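PDB 2SAS: sarcoplasmic calcium-binding protein from Branchiostoma lanceolatum, which binds calcium ions through EF-hand loops and, like parvalbumins, seems to be more abundant in fast-contracting muscle. Local coordinates for residues L18-D23 with E32-R37. Sequence-based numbering, arbitrary orientation.
With CA (calcium ion), chain B.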
loop_
_atom_site.group_PDB
_atom_site.type_symbol
_atom_site.label_atom_id
_atom_site.label_comp_id
_atom_site.label_asym_id
_atom_site.label_seq_id
_atom_site.Cartn_x
_atom_site.Cartn_y
_atom_site.Cartn_z
ATOM N N LEU A 18 -5.459 7.394 -9.435
ATOM C CA LEU A 18 -5.961 7.464 -10.829
ATOM C C LEU A 18 -6.358 6.133 -11.451
ATOM O O LEU A 18 -7.427 6.149 -12.087
ATOM C CB LEU A 18 -4.954 8.222 -11.712
ATOM C CG LEU A 18 -4.847 9.722 -11.578
ATOM C CD1 LEU A 18 -3.427 10.130 -11.960
ATOM C CD2 LEU A 18 -5.846 10.455 -12.478
ATOM N N ASP A 19 -5.527 5.141 -11.289
ATOM C CA ASP A 19 -5.744 3.804 -11.862
ATOM C C ASP A 19 -6.690 3.028 -10.957
ATOM O O ASP A 19 -6.315 2.069 -10.263
ATOM C CB ASP A 19 -4.412 3.114 -12.179
ATOM C CG ASP A 19 -4.600 1.775 -12.876
ATOM O OD1 ASP A 19 -5.574 1.649 -13.661
ATOM O OD2 ASP A 19 -3.830 0.814 -12.670
ATOM N N MET A 20 -7.944 3.456 -10.991
ATOM C CA MET A 20 -9.019 2.849 -10.153
ATOM C C MET A 20 -9.218 1.367 -10.424
ATOM O O MET A 20 -9.372 0.615 -9.455
ATOM C CB MET A 20 -10.324 3.595 -10.334
ATOM C CG MET A 20 -10.137 5.050 -10.092
ATOM S SD MET A 20 -9.886 5.271 -8.283
ATOM C CE MET A 20 -8.091 5.288 -8.196
ATOM N N ASN A 21 -9.171 0.978 -11.696
ATOM C CA ASN A 21 -9.355 -0.415 -12.072
ATOM C C ASN A 21 -8.080 -1.238 -12.037
ATOM O O ASN A 21 -8.141 -2.382 -12.536
ATOM C CB ASN A 21 -10.050 -0.555 -13.428
ATOM C CG ASN A 21 -9.252 0.048 -14.567
ATOM O OD1 ASN A 21 -8.016 0.025 -14.535
ATOM N ND2 ASN A 21 -9.963 0.549 -15.597
ATOM N N HIS A 22 -6.973 -0.687 -11.603
ATOM C CA HIS A 22 -5.728 -1.468 -11.496
ATOM C C HIS A 22 -5.161 -2.163 -12.676
ATOM O O HIS A 22 -4.638 -3.310 -12.534
ATOM C CB HIS A 22 -5.967 -2.494 -10.283
ATOM C CG HIS A 22 -6.133 -1.607 -9.060
ATOM N ND1 HIS A 22 -7.259 -1.470 -8.275
ATOM C CD2 HIS A 22 -5.213 -0.693 -8.611
ATOM C CE1 HIS A 22 -7.018 -0.510 -7.406
ATOM N NE2 HIS A 22 -5.789 -0.023 -7.569
ATOM N N ASP A 23 -5.094 -1.604 -13.871
ATOM C CA ASP A 23 -4.503 -2.341 -15.018
ATOM C C ASP A 23 -3.190 -1.777 -15.481
ATOM O O ASP A 23 -2.631 -2.212 -16.512
ATOM C CB ASP A 23 -5.583 -2.490 -16.095
ATOM C CG ASP A 23 -6.003 -1.142 -16.635
ATOM O OD1 ASP A 23 -5.547 -0.124 -16.025
ATOM O OD2 ASP A 23 -6.718 -1.071 -17.650
ATOM N N GLU A 32 -14.570 6.625 -15.085
ATOM C CA GLU A 32 -15.955 6.140 -14.955
ATOM C C GLU A 32 -16.064 5.439 -13.588
ATOM O O GLU A 32 -17.098 5.478 -12.901
ATOM C CB GLU A 32 -16.409 5.204 -16.061
ATOM C CG GLU A 32 -16.525 5.677 -17.534
ATOM C CD GLU A 32 -16.573 4.562 -18.556
ATOM O OE1 GLU A 32 -15.819 3.596 -18.530
ATOM O OE2 GLU A 32 -17.444 4.666 -19.455
ATOM N N ASP A 33 -14.992 4.807 -13.144
ATOM C CA ASP A 33 -14.893 4.088 -11.869
ATOM C C ASP A 33 -14.918 5.055 -10.682
ATOM O O ASP A 33 -15.254 4.738 -9.526
ATOM C CB ASP A 33 -13.615 3.257 -11.785
ATOM C CG ASP A 33 -13.609 1.908 -12.424
ATOM O OD1 ASP A 33 -14.405 1.730 -13.376
ATOM O OD2 ASP A 33 -12.791 1.027 -12.051
ATOM N N MET A 34 -14.513 6.282 -10.940
ATOM C CA MET A 34 -14.537 7.296 -9.859
ATOM C C MET A 34 -16.015 7.638 -9.604
ATOM O O MET A 34 -16.473 7.775 -8.448
ATOM C CB MET A 34 -13.675 8.417 -10.320
ATOM C CG MET A 34 -12.223 7.986 -10.232
ATOM S SD MET A 34 -11.287 9.468 -10.754
ATOM C CE MET A 34 -9.808 8.676 -11.401
ATOM N N MET A 35 -16.736 7.772 -10.697
ATOM C CA MET A 35 -18.147 8.096 -10.798
ATOM C C MET A 35 -18.971 6.993 -10.178
ATOM O O MET A 35 -19.875 7.250 -9.373
ATOM C CB MET A 35 -18.586 8.343 -12.242
ATOM C CG MET A 35 -18.317 9.755 -12.649
ATOM S SD MET A 35 -19.178 10.913 -11.534
ATOM C CE MET A 35 -20.880 10.365 -11.900
ATOM N N THR A 36 -18.643 5.771 -10.554
ATOM C CA THR A 36 -19.283 4.611 -9.935
ATOM C C THR A 36 -19.069 4.687 -8.425
ATOM O O THR A 36 -19.995 4.396 -7.695
ATOM C CB THR A 36 -18.748 3.223 -10.434
ATOM O OG1 THR A 36 -19.020 3.216 -11.840
ATOM C CG2 THR A 36 -19.397 2.042 -9.673
ATOM N N ARG A 37 -17.894 4.995 -7.978
ATOM C CA ARG A 37 -17.545 5.070 -6.521
ATOM C C ARG A 37 -18.493 6.107 -5.875
ATOM O O ARG A 37 -19.169 5.777 -4.892
ATOM C CB ARG A 37 -16.143 5.535 -6.313
ATOM C CG ARG A 37 -15.095 4.741 -5.595
ATOM C CD ARG A 37 -13.809 4.846 -6.394
ATOM N NE ARG A 37 -12.611 4.617 -5.688
ATOM C CZ ARG A 37 -12.106 3.530 -5.107
ATOM N NH1 ARG A 37 -12.785 2.386 -5.013
ATOM N NH2 ARG A 37 -10.875 3.579 -4.556
HETATM CA CA CA B . -6.749 1.769 -15.513
#
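Met20 sits between two calcium-binding residues yet turns its own side chain from the ion toward the helix that leaves the loop, and no hydrogen bond joins the two segments. Its CG, anti to the carbonyl carbon (chi1 -53°), lies 3.6 Å from CG of Met34, the two side chains crossing at about a right angle. The chain then bends at chi2 and brings SD within 3.8 Å of Arg37 NE, obliquely to the guanidinium. A flexible, unbranched methionine suits this place, since it can pack on carbon and still lie against a polar group. An alanine here would probably leave Met34 CG and the Arg37 guanidinium without this partner and open a gap between loop and helix. Nearer the ion, Asp33 CB packs against Met20 CB, and Asp33 OD2 lies 3.5 Å from Asn21 CB, a carboxylate suited to this partly exposed place. Further back toward Leu18, the extended Met34 chain carries CE to 3.5 Å from Leu18 O.

Asp19, Asn21 and Asp23 each give OD1 to the calcium, short oxygen-bearing side chains suited to a tight loop; Ser25 O and the carboxylate of Asp30 complete the EF-hand site. The contact thus joins the start of this loop, which follows helix 4-18, to helix 28-42. Leu18 touches helices 48-69 and 103-114 and Ile26 of strand 25-26, while Met34 also packs on Phe109 of helix 103-114.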